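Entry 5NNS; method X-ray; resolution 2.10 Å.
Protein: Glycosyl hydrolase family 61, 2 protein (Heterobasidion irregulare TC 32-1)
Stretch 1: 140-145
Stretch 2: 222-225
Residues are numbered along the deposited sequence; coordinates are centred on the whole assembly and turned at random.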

ATOM      1  N   ILE A 140      10.041   2.022   8.349  1.00 18.82           N
ATOM      2  CA  ILE A 140       9.732   0.680   8.843  1.00 18.74           C
ATOM      3  C   ILE A 140       9.865   0.739  10.367  1.00 18.83           C
ATOM      4  O   ILE A 140      10.846   1.297  10.867  1.00 18.45           O
ATOM      5  CB  ILE A 140      10.684  -0.378   8.252  1.00 18.71           C
ATOM      6  CG1 ILE A 140      10.419  -0.528   6.751  1.00 19.01           C
ATOM      7  CG2 ILE A 140      10.519  -1.721   8.963  1.00 18.65           C
ATOM      8  CD1 ILE A 140      11.562  -1.163   5.991  1.00 19.51           C
ATOM      9  N   PRO A 141       8.874   0.202  11.111  1.00 19.23           N
ATOM     10  CA  PRO A 141       8.967   0.291  12.577  1.00 19.70           C
ATOM     11  C   PRO A 141      10.296  -0.225  13.162  1.00 20.48           C
ATOM     12  O   PRO A 141      10.708  -1.354  12.858  1.00 19.82           O
ATOM     13  CB  PRO A 141       7.784  -0.559  13.049  1.00 19.62           C
ATOM     14  CG  PRO A 141       6.772  -0.393  11.964  1.00 19.45           C
ATOM     15  CD  PRO A 141       7.550  -0.288  10.679  1.00 19.24           C
ATOM     16  N   SER A 142      10.944   0.617  13.979  1.00 21.48           N
ATOM     17  CA  SER A 142      12.250   0.321  14.606  1.00 22.13           C
ATOM     18  C   SER A 142      12.306  -1.027  15.323  1.00 22.39           C
ATOM     19  O   SER A 142      13.317  -1.726  15.250  1.00 22.38           O
ATOM     20  CB  SER A 142      12.616   1.416  15.615  1.00 22.53           C
ATOM     21  OG  SER A 142      12.646   2.697  15.007  1.00 23.36           O
ATOM     22  N   SER A 143      11.208  -1.383  15.993  1.00 22.46           N
ATOM     23  CA  SER A 143      11.117  -2.604  16.799  1.00 22.74           C
ATOM     24  C   SER A 143      10.790  -3.899  16.040  1.00 22.78           C
ATOM     25  O   SER A 143      10.879  -4.986  16.627  1.00 22.17           O
ATOM     26  CB  SER A 143      10.052  -2.409  17.878  1.00 22.81           C
ATOM     27  OG  SER A 143       8.776  -2.243  17.282  1.00 23.13           O
ATOM     28  N   LEU A 144      10.414  -3.796  14.761  1.00 22.56           N
ATOM     29  CA  LEU A 144       9.874  -4.934  14.012  1.00 22.37           C
ATOM     30  C   LEU A 144      10.833  -6.127  14.025  1.00 23.02           C
ATOM     31  O   LEU A 144      12.042  -5.953  13.859  1.00 23.06           O
ATOM     32  CB  LEU A 144       9.569  -4.519  12.568  1.00 22.15           C
ATOM     33  CG  LEU A 144       8.967  -5.546  11.605  1.00 21.81           C
ATOM     34  CD1 LEU A 144       7.613  -6.027  12.098  1.00 21.74           C
ATOM     35  CD2 LEU A 144       8.846  -4.954  10.208  1.00 21.72           C
ATOM     36  N   ALA A 145      10.287  -7.327  14.229  1.00 22.83           N
ATOM     37  CA  ALA A 145      11.083  -8.553  14.248  1.00 23.25           C
ATOM     38  C   ALA A 145      11.736  -8.777  12.890  1.00 23.46           C
ATOM     39  O   ALA A 145      11.095  -8.585  11.855  1.00 23.22           O
ATOM     40  CB  ALA A 145      10.219  -9.752  14.611  1.00 23.32           C
ATOM     41  N   VAL A 222      -3.185   1.720  13.103  1.00 14.83           N
ATOM     42  CA  VAL A 222      -1.779   1.761  12.721  1.00 15.20           C
ATOM     43  C   VAL A 222      -0.918   1.182  13.843  1.00 15.72           C
ATOM     44  O   VAL A 222      -1.088   1.531  15.015  1.00 15.89           O
ATOM     45  CB  VAL A 222      -1.335   3.200  12.379  1.00 15.08           C
ATOM     46  CG1 VAL A 222       0.158   3.265  12.069  1.00 15.12           C
ATOM     47  CG2 VAL A 222      -2.137   3.721  11.197  1.00 14.99           C
ATOM     48  N   TRP A 223      -0.006   0.288  13.466  1.00 16.43           N
ATOM     49  CA  TRP A 223       0.973  -0.291  14.377  1.00 16.97           C
ATOM     50  C   TRP A 223       2.333   0.377  14.143  1.00 17.57           C
ATOM     51  O   TRP A 223       3.019   0.078  13.166  1.00 17.40           O
ATOM     52  CB  TRP A 223       1.054  -1.804  14.180  1.00 16.94           C
ATOM     53  CG  TRP A 223       1.894  -2.489  15.211  1.00 17.38           C
ATOM     54  CD1 TRP A 223       1.536  -2.791  16.496  1.00 17.64           C
ATOM     55  CD2 TRP A 223       3.236  -2.959  15.048  1.00 17.67           C
ATOM     56  NE1 TRP A 223       2.576  -3.420  17.144  1.00 17.72           N
ATOM     57  CE2 TRP A 223       3.631  -3.536  16.279  1.00 17.81           C
ATOM     58  CE3 TRP A 223       4.144  -2.951  13.980  1.00 17.65           C
ATOM     59  CZ2 TRP A 223       4.894  -4.106  16.467  1.00 17.87           C
ATOM     60  CZ3 TRP A 223       5.402  -3.506  14.169  1.00 17.78           C
ATOM     61  CH2 TRP A 223       5.766  -4.080  15.404  1.00 17.95           C
ATOM     62  N   GLN A 224       2.699   1.284  15.049  1.00 18.57           N
ATOM     63  CA  GLN A 224       3.968   2.017  14.981  1.00 19.52           C
ATOM     64  C   GLN A 224       5.179   1.315  15.627  1.00 20.11           C
ATOM     65  O   GLN A 224       6.283   1.855  15.588  1.00 20.52           O
ATOM     66  CB  GLN A 224       3.792   3.425  15.562  1.00 20.32           C
ATOM     67  CG  GLN A 224       3.057   4.361  14.619  1.00 20.74           C
ATOM     68  CD  GLN A 224       2.805   5.721  15.219  1.00 20.94           C
ATOM     69  OE1 GLN A 224       2.050   5.849  16.169  1.00 20.94           O
ATOM     70  NE2 GLN A 224       3.433   6.749  14.657  1.00 22.11           N
ATOM     71  N   GLY A 225       4.981   0.128  16.204  1.00 20.88           N
ATOM     72  CA  GLY A 225       6.078  -0.667  16.778  1.00 21.26           C
ATOM     73  C   GLY A 225       5.724  -1.266  18.122  1.00 21.77           C
ATOM     74  O   GLY A 225       4.846  -0.758  18.822  1.00 23.25           O
TER

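Loops that lack regular secondary structure can still pack closely, for instance when a turn in one of them meets a large side chain from the other. The contact between residues 140-145 and 222-225 of this family 61 glycosyl hydrolase protein is a compact example. Neither stretch forms a helix or strand, no hydrogen bond passes between them, and the 211 Å² they bury, summed over both sides, rests on van der Waals packing.

The shape of the first stretch comes from a type I beta turn running from Pro141 to Leu144. It is closed by the backbone hydrogen bond from Leu144 N to Pro141 O, at 3.1 Å. Ser142 and Ser143 occupy the two central positions, with phi/psi values of -51/-39 and -83/-10, close to those expected of this turn type. By folding the chain back on itself, the turn brings the side chains of Pro141, Ser143 and Leu144 within reach of the same indole. Ser142, whose CA-to-CB bond points sideways, makes no contact with the second stretch. The two backbones come nearest at Pro141 and Gly225, whose CA atoms lie 5.2 Å apart.

Trp223 gives up the most surface, 64 Å². Its CA-to-CB bond points sideways, yet with chi1 in the t rotamer and chi2 at 78° the six-membered part of the indole extends to the turn. Two apolar contacts converge on one ring atom: Pro141 CB lies 4.0 Å from Trp223 CZ3, and Leu144 CD1 lies 3.9 Å from the same Trp223 CZ3. These are ordinary packing distances between hydrocarbon groups, and the approach to the ring is oblique. Such pairing is favourable because it removes nonpolar surface from water and gains dispersion contact without requiring precise bond geometry. Leu144 also starts from a sideways CA-to-CB bond, and the end of its side chain comes nearer.

Pro141, with 48 Å² covered, is the chief counterpart on the turn. Its CA-to-CB bond points toward the second stretch, and Pro141 CB serves more than the tryptophan: it sits 3.8 Å from Gln224 O and 4.1 Å from Gly225 CA. The proline thus packs against both an aromatic side chain and the backbone that follows it. Gln224 contributes its carbonyl here, while its CA-to-CB bond points away.

Ser143 covers 33 Å² and illustrates the cost of such packing. With chi1 in the p rotamer, Ser143 OG lies 3.2 Å from Gly225 CA and 4.0 Å from Trp223 CH2, both carbon atoms. The contact buries this hydroxyl oxygen, which has no polar partner anywhere in the model. The close approach also depends on glycine: an ideal CB on Gly225 would fall 2.9 Å from Ser143 OG, a clash, and the backbone angles there would separately jam it against the preceding carbonyl oxygen. A bare CA lets the turn and the tail come together.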